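Local atomic coordinates of periplasmic binding protein component of an ABC type zinc uptake transporter (PDB entry 1PQ4), a protein that probably captures zinc in the periplasm and delivers it to an ABC-type uptake transporter. Residues E53-I58 against Q64-K69; P11-L16 against V26-P31; Q84-L89 against P138-R143; V7-Q12 against L60-P65; E17-D22 against A168-E173. All blocks are in the same frame, centred on the assembly; numbering follows the deposited sequence.

Contact 1: residues E53-I58 against Q64-K69; sequences EAYVLI and QPWLEK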
# COMPACT_ATOMS: atom_id res chain seq x y z
N GLU A 53 12.15 15.88 11.31
CA GLU A 53 11.22 16.92 11.74
C GLU A 53 9.81 16.36 11.84
O GLU A 53 8.98 16.81 12.66
CB GLU A 53 11.33 18.08 10.77
CG GLU A 53 12.67 18.78 11.01
CD GLU A 53 13.07 19.69 9.92
OE1 GLU A 53 13.95 19.30 9.12
OE2 GLU A 53 12.49 20.81 9.87
N ALA A 54 9.51 15.37 11.00
CA ALA A 54 8.20 14.74 11.05
C ALA A 54 8.28 13.29 10.60
O ALA A 54 9.23 12.85 9.95
CB ALA A 54 7.21 15.51 10.21
N TYR A 55 7.25 12.56 10.94
CA TYR A 55 7.17 11.16 10.57
C TYR A 55 5.77 10.98 10.03
O TYR A 55 4.78 11.37 10.68
CB TYR A 55 7.40 10.27 11.80
CG TYR A 55 7.43 8.81 11.43
CD1 TYR A 55 8.64 8.08 11.44
CD2 TYR A 55 6.27 8.17 11.02
CE1 TYR A 55 8.68 6.75 11.06
CE2 TYR A 55 6.30 6.84 10.62
CZ TYR A 55 7.51 6.13 10.65
OH TYR A 55 7.51 4.80 10.33
N VAL A 56 5.66 10.42 8.83
CA VAL A 56 4.32 10.23 8.26
C VAL A 56 3.82 8.80 8.41
O VAL A 56 4.36 7.87 7.82
CB VAL A 56 4.29 10.66 6.78
CG1 VAL A 56 2.86 10.36 6.16
CG2 VAL A 56 4.55 12.17 6.71
N LEU A 57 2.79 8.64 9.24
CA LEU A 57 2.19 7.36 9.52
C LEU A 57 1.16 6.94 8.48
O LEU A 57 0.38 7.78 7.97
CB LEU A 57 1.43 7.41 10.84
CG LEU A 57 2.22 7.85 12.08
CD1 LEU A 57 1.23 8.35 13.18
CD2 LEU A 57 3.06 6.70 12.56
N ILE A 58 1.12 5.65 8.19
CA ILE A 58 0.05 5.16 7.35
C ILE A 58 -1.19 5.25 8.29
O ILE A 58 -2.30 5.59 7.88
CB ILE A 58 0.30 3.68 6.98
CG1 ILE A 58 1.38 3.59 5.87
CG2 ILE A 58 -1.01 3.00 6.60
CD1 ILE A 58 2.76 3.83 6.35
N GLN A 64 1.61 0.44 14.93
CA GLN A 64 1.41 0.13 16.36
C GLN A 64 2.64 -0.52 17.02
O GLN A 64 3.04 -0.13 18.10
CB GLN A 64 0.16 -0.79 16.55
N PRO A 65 3.24 -1.52 16.36
CA PRO A 65 4.42 -2.22 16.88
C PRO A 65 5.68 -1.37 17.14
O PRO A 65 6.50 -1.71 17.98
CB PRO A 65 4.70 -3.27 15.81
CG PRO A 65 3.40 -3.42 15.11
CD PRO A 65 2.86 -2.06 15.04
N TRP A 66 5.85 -0.29 16.40
CA TRP A 66 7.04 0.53 16.51
C TRP A 66 6.74 1.87 17.12
O TRP A 66 7.68 2.65 17.35
CB TRP A 66 7.63 0.86 15.13
CG TRP A 66 7.47 -0.17 14.11
CD1 TRP A 66 7.68 -1.51 14.25
CD2 TRP A 66 7.06 0.04 12.75
NE1 TRP A 66 7.42 -2.16 13.07
CE2 TRP A 66 7.04 -1.23 12.13
CE3 TRP A 66 6.71 1.17 11.99
CZ2 TRP A 66 6.69 -1.41 10.78
CZ3 TRP A 66 6.36 1.00 10.66
CH2 TRP A 66 6.35 -0.29 10.06
N LEU A 67 5.47 2.16 17.34
CA LEU A 67 5.11 3.49 17.81
C LEU A 67 5.89 4.02 19.03
O LEU A 67 6.43 5.14 18.98
CB LEU A 67 3.60 3.59 18.06
CG LEU A 67 2.80 4.58 17.18
CD1 LEU A 67 1.51 4.92 17.91
CD2 LEU A 67 3.56 5.86 16.93
N GLU A 68 5.98 3.22 20.09
CA GLU A 68 6.69 3.66 21.29
C GLU A 68 8.15 3.93 21.00
O GLU A 68 8.73 4.89 21.51
CB GLU A 68 6.58 2.60 22.40
CG GLU A 68 5.17 2.46 22.94
CD GLU A 68 4.58 3.79 23.34
OE1 GLU A 68 5.19 4.48 24.20
OE2 GLU A 68 3.51 4.16 22.81
N LYS A 69 8.73 3.09 20.15
CA LYS A 69 10.16 3.25 19.81
C LYS A 69 10.40 4.50 18.99
O LYS A 69 11.40 5.18 19.18
CB LYS A 69 10.67 2.02 19.06
CG LYS A 69 10.60 0.74 19.89
CD LYS A 69 11.19 -0.46 19.16
CE LYS A 69 11.14 -1.70 20.06
NZ LYS A 69 11.79 -2.86 19.40

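Contact 2: residues P11-L16 against V26-P31; sequences PQQYFL and VSVLVP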
# COMPACT_ATOMS: atom_id res chain seq x y z
N PRO A 11 5.97 3.51 -0.92
CA PRO A 11 4.94 4.29 -1.64
C PRO A 11 4.75 5.70 -1.04
O PRO A 11 4.43 6.65 -1.74
CB PRO A 11 3.68 3.45 -1.46
CG PRO A 11 4.19 2.08 -1.26
CD PRO A 11 5.44 2.20 -0.49
N GLN A 12 4.94 5.81 0.28
CA GLN A 12 4.76 7.12 0.90
C GLN A 12 5.82 8.09 0.46
O GLN A 12 5.63 9.30 0.52
CB GLN A 12 4.79 6.99 2.42
CG GLN A 12 3.56 6.36 2.97
CD GLN A 12 3.67 6.22 4.47
OE1 GLN A 12 4.57 5.51 4.95
NE2 GLN A 12 2.79 6.91 5.22
N GLN A 13 6.96 7.59 -0.02
CA GLN A 13 7.98 8.52 -0.44
C GLN A 13 7.48 9.17 -1.73
O GLN A 13 7.81 10.31 -2.03
CB GLN A 13 9.29 7.75 -0.70
CG GLN A 13 10.41 8.59 -1.22
CD GLN A 13 10.52 8.56 -2.72
OE1 GLN A 13 11.12 9.45 -3.33
NE2 GLN A 13 9.97 7.55 -3.33
N TYR A 14 6.75 8.38 -2.53
CA TYR A 14 6.20 8.90 -3.78
C TYR A 14 5.21 10.07 -3.44
O TYR A 14 5.23 11.13 -4.06
CB TYR A 14 5.45 7.77 -4.49
CG TYR A 14 4.84 8.17 -5.82
CD1 TYR A 14 5.59 8.10 -7.01
CD2 TYR A 14 3.52 8.62 -5.90
CE1 TYR A 14 5.05 8.47 -8.22
CE2 TYR A 14 2.95 9.03 -7.13
CZ TYR A 14 3.75 8.94 -8.28
OH TYR A 14 3.26 9.33 -9.48
N PHE A 15 4.34 9.82 -2.47
CA PHE A 15 3.34 10.82 -2.07
C PHE A 15 4.07 12.06 -1.56
O PHE A 15 3.73 13.18 -1.91
CB PHE A 15 2.49 10.29 -0.93
CG PHE A 15 1.77 9.01 -1.22
CD1 PHE A 15 1.26 8.25 -0.14
CD2 PHE A 15 1.57 8.55 -2.52
CE1 PHE A 15 0.57 7.06 -0.35
CE2 PHE A 15 0.86 7.35 -2.76
CZ PHE A 15 0.37 6.60 -1.69
N LEU A 16 5.07 11.86 -0.71
CA LEU A 16 5.80 13.01 -0.18
C LEU A 16 6.54 13.78 -1.24
O LEU A 16 6.61 15.03 -1.17
CB LEU A 16 6.79 12.60 0.92
CG LEU A 16 6.17 12.62 2.33
CD1 LEU A 16 5.90 14.06 2.77
CD2 LEU A 16 4.83 11.85 2.32
N VAL A 26 13.24 12.91 2.00
CA VAL A 26 12.55 11.75 2.54
C VAL A 26 13.40 10.56 2.87
O VAL A 26 14.23 10.13 2.04
CB VAL A 26 11.48 11.27 1.54
CG1 VAL A 26 10.74 10.05 2.12
CG2 VAL A 26 10.52 12.40 1.20
N SER A 27 13.17 10.00 4.05
CA SER A 27 13.84 8.76 4.48
C SER A 27 12.71 7.73 4.62
O SER A 27 11.56 8.11 4.87
CB SER A 27 14.55 8.93 5.83
OG SER A 27 15.74 9.70 5.69
N VAL A 28 13.02 6.45 4.46
CA VAL A 28 11.98 5.40 4.55
C VAL A 28 12.41 4.32 5.54
O VAL A 28 13.55 3.85 5.52
CB VAL A 28 11.76 4.75 3.16
CG1 VAL A 28 10.70 3.60 3.24
CG2 VAL A 28 11.28 5.86 2.17
N LEU A 29 11.48 3.90 6.40
CA LEU A 29 11.78 2.92 7.44
C LEU A 29 11.83 1.47 6.95
O LEU A 29 12.79 0.74 7.23
CB LEU A 29 10.73 3.02 8.54
CG LEU A 29 11.11 2.58 9.96
CD1 LEU A 29 9.81 2.24 10.75
CD2 LEU A 29 11.97 1.37 9.92
N VAL A 30 10.77 1.05 6.25
CA VAL A 30 10.66 -0.32 5.76
C VAL A 30 11.21 -0.57 4.35
O VAL A 30 10.73 0.02 3.37
CB VAL A 30 9.17 -0.79 5.78
CG1 VAL A 30 9.05 -2.29 5.31
CG2 VAL A 30 8.57 -0.57 7.19
N PRO A 31 12.19 -1.49 4.21
CA PRO A 31 12.72 -1.76 2.87
C PRO A 31 11.60 -2.28 1.97
O PRO A 31 10.70 -3.00 2.43
CB PRO A 31 13.75 -2.86 3.12
CG PRO A 31 14.26 -2.52 4.49
CD PRO A 31 12.94 -2.24 5.23

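Contact 3: residues Q84-L89 against P138-R143; sequences QGITPL and PTLVKR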
# COMPACT_ATOMS: atom_id res chain seq x y z
N GLN A 84 -6.26 10.09 8.84
CA GLN A 84 -7.36 10.86 9.45
C GLN A 84 -8.60 11.02 8.58
O GLN A 84 -8.53 11.37 7.39
CB GLN A 84 -6.90 12.24 9.95
CG GLN A 84 -6.34 13.22 8.96
CD GLN A 84 -6.11 14.63 9.56
OE1 GLN A 84 -5.60 14.77 10.69
NE2 GLN A 84 -6.47 15.68 8.79
N GLY A 85 -9.75 10.68 9.16
CA GLY A 85 -11.01 10.86 8.48
C GLY A 85 -11.41 9.71 7.60
O GLY A 85 -12.51 9.69 7.08
N ILE A 86 -10.55 8.70 7.45
CA ILE A 86 -10.89 7.60 6.56
C ILE A 86 -11.61 6.45 7.25
O ILE A 86 -11.17 5.97 8.30
CB ILE A 86 -9.56 7.04 5.89
CG1 ILE A 86 -9.00 8.10 4.93
CG2 ILE A 86 -9.82 5.70 5.23
CD1 ILE A 86 -8.20 9.18 5.61
N THR A 87 -12.72 5.98 6.66
CA THR A 87 -13.46 4.87 7.26
C THR A 87 -12.79 3.58 6.72
O THR A 87 -12.80 3.33 5.51
CB THR A 87 -14.95 4.87 6.83
OG1 THR A 87 -15.59 6.09 7.26
CG2 THR A 87 -15.65 3.69 7.43
N PRO A 88 -12.24 2.75 7.61
CA PRO A 88 -11.57 1.53 7.14
C PRO A 88 -12.46 0.34 6.92
O PRO A 88 -13.61 0.31 7.35
CB PRO A 88 -10.61 1.23 8.26
CG PRO A 88 -11.51 1.57 9.50
CD PRO A 88 -12.20 2.85 9.09
N LEU A 89 -11.88 -0.65 6.25
CA LEU A 89 -12.53 -1.92 6.04
C LEU A 89 -11.94 -2.71 7.21
O LEU A 89 -10.88 -2.38 7.71
CB LEU A 89 -12.05 -2.59 4.75
CG LEU A 89 -12.60 -2.07 3.45
CD1 LEU A 89 -11.76 -2.68 2.31
CD2 LEU A 89 -14.09 -2.44 3.37
N PRO A 138 -6.35 4.92 -5.11
CA PRO A 138 -6.13 6.34 -5.51
C PRO A 138 -7.14 7.28 -4.79
O PRO A 138 -6.81 8.41 -4.44
CB PRO A 138 -6.41 6.36 -7.03
CG PRO A 138 -5.97 4.95 -7.47
CD PRO A 138 -6.51 4.05 -6.29
N THR A 139 -8.35 6.79 -4.61
CA THR A 139 -9.41 7.59 -3.96
C THR A 139 -9.01 7.95 -2.53
O THR A 139 -9.08 9.10 -2.13
CB THR A 139 -10.73 6.78 -4.03
OG1 THR A 139 -11.13 6.77 -5.40
CG2 THR A 139 -11.88 7.41 -3.21
N LEU A 140 -8.55 6.96 -1.78
CA LEU A 140 -8.14 7.20 -0.41
C LEU A 140 -6.82 7.95 -0.37
O LEU A 140 -6.54 8.68 0.58
CB LEU A 140 -8.07 5.87 0.34
CG LEU A 140 -9.39 5.19 0.67
CD1 LEU A 140 -10.14 4.91 -0.58
CD2 LEU A 140 -9.09 3.85 1.41
N VAL A 141 -5.99 7.82 -1.40
CA VAL A 141 -4.74 8.57 -1.35
C VAL A 141 -5.00 10.06 -1.48
O VAL A 141 -4.20 10.86 -1.04
CB VAL A 141 -3.71 8.03 -2.43
CG1 VAL A 141 -2.50 8.97 -2.58
CG2 VAL A 141 -3.19 6.65 -1.90
N LYS A 142 -6.07 10.43 -2.19
CA LYS A 142 -6.43 11.86 -2.22
C LYS A 142 -6.57 12.39 -0.79
O LYS A 142 -6.13 13.48 -0.50
CB LYS A 142 -7.78 12.13 -2.89
CG LYS A 142 -7.79 11.79 -4.38
CD LYS A 142 -9.16 12.16 -4.99
CE LYS A 142 -9.29 11.72 -6.45
NZ LYS A 142 -10.55 12.34 -7.02
N ARG A 143 -7.24 11.63 0.06
CA ARG A 143 -7.41 12.05 1.47
C ARG A 143 -6.09 12.05 2.19
O ARG A 143 -5.82 12.99 2.94
CB ARG A 143 -8.36 11.10 2.22
CG ARG A 143 -9.62 10.76 1.46
CD ARG A 143 -10.42 12.00 1.18
NE ARG A 143 -11.76 11.72 0.68
CZ ARG A 143 -12.80 12.53 0.89
NH1 ARG A 143 -12.63 13.64 1.60
NH2 ARG A 143 -13.99 12.23 0.39

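Contact 4: residues V7-Q12 against L60-P65; sequences VSIPPQ and LGFEQP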
# COMPACT_ATOMS: atom_id res chain seq x y z
N VAL A 7 9.15 8.38 6.45
CA VAL A 7 7.86 7.75 6.24
C VAL A 7 8.03 6.25 6.49
O VAL A 7 9.15 5.74 6.51
CB VAL A 7 7.32 7.97 4.81
CG1 VAL A 7 7.22 9.49 4.53
CG2 VAL A 7 8.26 7.27 3.81
N SER A 8 6.92 5.55 6.66
CA SER A 8 6.98 4.12 6.93
C SER A 8 7.34 3.24 5.74
O SER A 8 8.23 2.42 5.83
CB SER A 8 5.65 3.63 7.50
OG SER A 8 5.45 4.13 8.81
N ILE A 9 6.70 3.48 4.59
CA ILE A 9 6.94 2.56 3.45
C ILE A 9 7.24 3.30 2.18
O ILE A 9 6.89 4.48 2.04
CB ILE A 9 5.73 1.61 3.28
CG1 ILE A 9 4.43 2.42 3.22
CG2 ILE A 9 5.66 0.65 4.45
CD1 ILE A 9 3.23 1.67 2.64
N PRO A 10 7.91 2.62 1.21
CA PRO A 10 8.28 3.25 -0.06
C PRO A 10 7.20 4.05 -0.80
O PRO A 10 7.48 5.15 -1.25
CB PRO A 10 8.85 2.06 -0.92
CG PRO A 10 9.40 1.10 0.21
CD PRO A 10 8.31 1.21 1.28
N PRO A 11 5.97 3.51 -0.92
CA PRO A 11 4.94 4.29 -1.64
C PRO A 11 4.75 5.70 -1.04
O PRO A 11 4.43 6.65 -1.74
CB PRO A 11 3.68 3.45 -1.46
CG PRO A 11 4.19 2.08 -1.26
CD PRO A 11 5.44 2.20 -0.49
N GLN A 12 4.94 5.81 0.28
CA GLN A 12 4.76 7.12 0.90
C GLN A 12 5.82 8.09 0.46
O GLN A 12 5.63 9.30 0.52
CB GLN A 12 4.79 6.99 2.42
CG GLN A 12 3.56 6.36 2.97
CD GLN A 12 3.67 6.22 4.47
OE1 GLN A 12 4.57 5.51 4.95
NE2 GLN A 12 2.79 6.91 5.22
N LEU A 60 -4.05 3.71 11.14
CA LEU A 60 -4.91 2.54 11.30
C LEU A 60 -4.21 1.39 11.98
O LEU A 60 -4.49 0.23 11.70
CB LEU A 60 -5.49 2.09 9.93
CG LEU A 60 -6.41 3.15 9.30
CD1 LEU A 60 -6.83 2.74 7.89
CD2 LEU A 60 -7.69 3.31 10.20
N GLY A 61 -3.29 1.70 12.88
CA GLY A 61 -2.58 0.63 13.56
C GLY A 61 -1.40 0.05 12.81
O GLY A 61 -0.68 -0.80 13.33
N PHE A 62 -1.19 0.47 11.57
CA PHE A 62 -0.05 -0.09 10.81
C PHE A 62 1.29 -0.05 11.56
O PHE A 62 2.07 -1.00 11.51
CB PHE A 62 0.10 0.68 9.50
CG PHE A 62 1.09 0.07 8.57
CD1 PHE A 62 0.80 -1.14 7.94
CD2 PHE A 62 2.25 0.73 8.23
CE1 PHE A 62 1.65 -1.68 6.96
CE2 PHE A 62 3.12 0.20 7.25
CZ PHE A 62 2.81 -1.00 6.61
N GLU A 63 1.55 1.06 12.23
CA GLU A 63 2.80 1.29 12.96
C GLU A 63 2.75 0.95 14.46
O GLU A 63 3.74 1.16 15.17
CB GLU A 63 3.21 2.75 12.83
CG GLU A 63 3.69 3.21 11.42
CD GLU A 63 2.59 3.75 10.54
OE1 GLU A 63 1.43 3.83 10.99
OE2 GLU A 63 2.89 4.11 9.37
N GLN A 64 1.61 0.44 14.93
CA GLN A 64 1.41 0.13 16.36
C GLN A 64 2.64 -0.52 17.02
O GLN A 64 3.04 -0.13 18.10
CB GLN A 64 0.16 -0.79 16.55
N PRO A 65 3.24 -1.52 16.36
CA PRO A 65 4.42 -2.22 16.88
C PRO A 65 5.68 -1.37 17.14
O PRO A 65 6.50 -1.71 17.98
CB PRO A 65 4.70 -3.27 15.81
CG PRO A 65 3.40 -3.42 15.11
CD PRO A 65 2.86 -2.06 15.04

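Contact 5: residues E17-D22 against A168-E173; sequences EKIGGD and AAFLAE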
# COMPACT_ATOMS: atom_id res chain seq x y z
N GLU A 17 7.15 13.06 -2.18
CA GLU A 17 7.88 13.75 -3.27
C GLU A 17 6.89 14.61 -4.08
O GLU A 17 7.21 15.72 -4.46
CB GLU A 17 8.54 12.73 -4.21
CG GLU A 17 9.41 13.33 -5.34
CD GLU A 17 10.49 14.28 -4.85
OE1 GLU A 17 10.99 14.13 -3.70
OE2 GLU A 17 10.86 15.20 -5.64
N LYS A 18 5.71 14.09 -4.36
CA LYS A 18 4.70 14.83 -5.14
C LYS A 18 4.21 16.08 -4.40
O LYS A 18 4.00 17.14 -4.97
CB LYS A 18 3.49 13.91 -5.40
CG LYS A 18 3.76 12.86 -6.48
CD LYS A 18 3.75 13.56 -7.87
CE LYS A 18 4.28 12.65 -9.01
NZ LYS A 18 3.91 13.24 -10.35
N ILE A 19 4.06 15.93 -3.09
CA ILE A 19 3.52 17.04 -2.29
C ILE A 19 4.58 18.05 -1.90
O ILE A 19 4.37 19.27 -1.95
CB ILE A 19 2.86 16.46 -1.03
CG1 ILE A 19 1.60 15.70 -1.43
CG2 ILE A 19 2.58 17.58 0.03
CD1 ILE A 19 1.02 14.81 -0.34
N GLY A 20 5.76 17.55 -1.56
CA GLY A 20 6.83 18.42 -1.08
C GLY A 20 7.92 18.81 -2.05
O GLY A 20 8.51 19.89 -1.91
N GLY A 21 8.21 17.93 -3.01
CA GLY A 21 9.27 18.23 -3.97
C GLY A 21 10.57 18.52 -3.24
O GLY A 21 10.90 17.84 -2.29
N ASP A 22 11.30 19.56 -3.66
CA ASP A 22 12.58 19.92 -3.07
C ASP A 22 12.51 20.47 -1.66
O ASP A 22 13.54 20.68 -1.02
CB ASP A 22 13.31 20.95 -3.93
CG ASP A 22 13.76 20.39 -5.24
OD1 ASP A 22 13.89 19.15 -5.33
OD2 ASP A 22 13.98 21.20 -6.17
N ALA A 168 -2.63 20.27 -5.17
CA ALA A 168 -3.64 20.35 -6.25
C ALA A 168 -3.19 19.54 -7.48
O ALA A 168 -4.00 18.84 -8.10
CB ALA A 168 -3.92 21.86 -6.63
N ALA A 169 -1.90 19.67 -7.83
CA ALA A 169 -1.35 18.93 -8.97
C ALA A 169 -1.50 17.44 -8.71
O ALA A 169 -1.97 16.67 -9.55
CB ALA A 169 0.15 19.31 -9.18
N PHE A 170 -1.08 17.00 -7.52
CA PHE A 170 -1.20 15.57 -7.23
C PHE A 170 -2.66 15.09 -7.18
O PHE A 170 -2.94 14.00 -7.66
CB PHE A 170 -0.48 15.26 -5.89
CG PHE A 170 -0.35 13.78 -5.58
CD1 PHE A 170 -0.33 13.35 -4.25
CD2 PHE A 170 -0.18 12.83 -6.60
CE1 PHE A 170 -0.13 12.01 -3.95
CE2 PHE A 170 0.01 11.52 -6.33
CZ PHE A 170 0.03 11.09 -5.00
N LEU A 171 -3.62 15.87 -6.62
CA LEU A 171 -5.02 15.38 -6.62
C LEU A 171 -5.55 15.21 -8.05
O LEU A 171 -6.30 14.27 -8.33
CB LEU A 171 -5.98 16.33 -5.86
CG LEU A 171 -5.65 16.46 -4.35
CD1 LEU A 171 -6.49 17.63 -3.70
CD2 LEU A 171 -5.91 15.08 -3.65
N ALA A 172 -5.18 16.12 -8.95
CA ALA A 172 -5.67 16.01 -10.35
C ALA A 172 -5.06 14.76 -11.03
O ALA A 172 -5.71 14.09 -11.83
CB ALA A 172 -5.28 17.31 -11.12
N GLU A 173 -3.78 14.49 -10.75
CA GLU A 173 -3.13 13.30 -11.28
C GLU A 173 -3.86 12.08 -10.73
O GLU A 173 -4.06 11.09 -11.44
CB GLU A 173 -1.66 13.19 -10.81
CG GLU A 173 -0.66 14.19 -11.35
CD GLU A 173 0.71 14.04 -10.65
OE1 GLU A 173 1.24 12.91 -10.56
OE2 GLU A 173 1.26 15.07 -10.19

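Contact 1: residues E53-I58 against Q64-K69
The phenolic oxygen of Y55 ends beside the indole of W66, with OH 4.0 Å from CZ3. It approaches the six-membered ring obliquely. The same oxygen is hydrogen-bonded to OG of S8, which meets its polar need in a buried place. The phenol runs across toward W66 because CG stands opposite the backbone N about the first torsion (chi1 -176°). The two side chains cross at about a right angle. L29 touches both. W66 is fixed at its polar end too, as its NE1 hydrogen bonds to O of Y39. Y55 and L57 belong to strand 54-57, and L67 belongs to helix 67-73. Strand 78-81 follows, so this contact joins the first two elements of a beta-alpha-beta crossover in a parallel sheet. The side chain of W66 is about 10 Å from the bound zinc. The second point of contact is apolar and loose. CD2 of L57 faces CD2 of L67 at 4.5 Å, methyl to methyl. Both leucines remain partly exposed. L57 also packs on L79 of strand 78-81. No hydrogen bond crosses between 53-58 and 64-69, and the nearest CA atoms, those of L57 and L67, are 9.6 Å apart.

Contact 2: residues P11-L16 against V26-P31
V26 lies against Q13 and L16, one helical turn apart, and places a methyl on each. This is the packing of a helix on the last strand of a beta-alpha-beta unit, made of strand 3-7, helix 10-20 and strand 24-28. The short axes of helix 11-16 and strand 26-28 run almost antiparallel, at 168°, with a closest approach of 8.7 Å. The purely apolar part is L16 with V26, where CB of L16 meets CG2 of V26 at 3.7 Å. L16 also reaches V7 of the inner strand 3-7 and I148 and L152 of helix 138-155, so it lies deeper than Q13.

The second kind of contact uses the aliphatic stem of a polar residue. CB of Q13 rests on CG2 of V28 at 4.0 Å. The Q13 chain then bends at chi2 (-95°), which carries the amide away from the valines. No hydrogen bond crosses between the segments. S27, between the two valines, points the other way, and its backbone pairs with I5 and V7 in the sheet. The stem of Q13 comes closest to V26 at its second carbon, with CG 3.7 Å from CG1.

Contact 3: residues Q84-L89 against P138-R143
The segment around I86 is an irregular loop that passes beside the first turns of helix 138-155, with I86 CA 7.5 Å from L140 CA. Just before I86 the chain passes through G85, whose phi is positive (87°). A CB there would press on the carbonyl O of Q84, which favours glycine. The CB of I86 then points at the helix. Its branches divide between two residues one helical turn apart. CG2 approaches CD2 of L140 at 4.3 Å. CG1 lies 4.1 Å from CB of R143. The exact place of the terminal CD1 is doubtful, because it stands too near a carbonyl oxygen in the model. R143 gives only the base of its side chain. A bend at chi2 (-61°) swings the guanidinium away from I86. L140 is also backed by I134 and by Y202 of helix 201-206. On another side of the helix K142 forms a salt bridge with E175 of helix 160-185. The loop thus lies over one flank of helix 138-155, and the side chain of L140 is about 8 Å from that of the zinc ligand H133. A histidine-rich run between the two segments is not modelled. With carbon-carbon contacts and no polar bond between the segments, the contact is a light apolar cover at the surface, and between these segments it rests on van der Waals packing.

Contact 4: residues V7-Q12 against L60-P65
S8 and E63 face each other across two loops at the C-terminal ends of parallel strands 3-7 and 54-57. In parallel alpha/beta folds this edge commonly carries the binding site, and zinc is bound nearby here. OG of S8 donates to OE2 of E63 at 2.6 Å. OE2 receives it on its anti lone pair, the one away from the other carboxylate oxygen. The chain of E63 bends at chi2 (91°), which turns its carboxylate back over its own loop. There OE2 also accepts from N of I58, and OE1 accepts from N of G59. The three bonds hold a buried carboxylate at both oxygens. A leucine in place of E63 would probably leave the amides of I58 and G59 without their acceptor, cost S8 its carboxylate partner and let the loop shift. E63 belongs to a type I beta turn from G61 to Q64, closed by N of Q64 to O of G61 at 3.1 Å.

F62 crosses I9 obliquely and meets it with the ring edge, not the face. CE2 is 3.8 Å from CG2 of I9, which lies near the ring plane. The ring also packs edge-to-face with W135, and its side chain is about 4 Å from that of the zinc ligand H37. CD of E63 lies in the ring plane at another part of the edge. CB of S8, also near the plane, stands 4.3 Å from CE2.

Contact 5: residues E17-D22 against A168-E173
K18 climbs over the ring of F170 and ends on the carboxylate of E173. Its CB sits above one face of the ring, 4.0 Å from the centroid and 14° off the normal, a CH-pi contact. CG follows over the rim, 3.9 Å from CD2 of F170. At chi2 (-74°) the chain bends and leaves the ring for E173. CD then lies 3.7 Å from OE2 of E173, and CE lies 3.4 Å from OE1. The tip, NZ, makes a salt bridge and hydrogen bond of 2.7 Å with OE1. It approaches on the syn side, 24° out of the carboxylate plane, and OE2 is also near at 3.2 Å. The extended chain of E173 carries its carboxylate out to this point. With K18 replaced by an alanine, E173 would probably lose its ion-pair mate, and the part of the F170 face under CG would be uncovered.

Next to K18, I19 brings CG1 to CD1 of F170 at 4.1 Å, obliquely to the ring. I19 also packs on A145 and A149 of helix 138-155, and F170 touches Y14 and F15. F170 and I19 are buried, and the ion pair is partly exposed. This is helix-to-helix packing, joining the end of helix 10-20 to the long helix 160-185. A long helix spanning both lobes is characteristic of this family of metal-binding proteins.

Contact 4 is the buried one, with a carboxylate gripped by several hydrogen bonds. It meets contact 1 directly through S8 with Y55 and E63 with I58, and both lie toward the zinc end of the four-stranded sheet. Contact 2 holds another beta-alpha-beta unit of that sheet and relies on apolar packing alone. Three contacts are strung along helix 10-20: contact 4 lies just before it, contact 2 on its sheet-facing side and contact 5 at its far end. Contact 5 lies away from the zinc, where a partly exposed ion pair borders a buried phenylalanine. Contact 3 is the surface one, weak and apolar. F15, V141 and F170 join contacts 2, 3 and 5 among the helices.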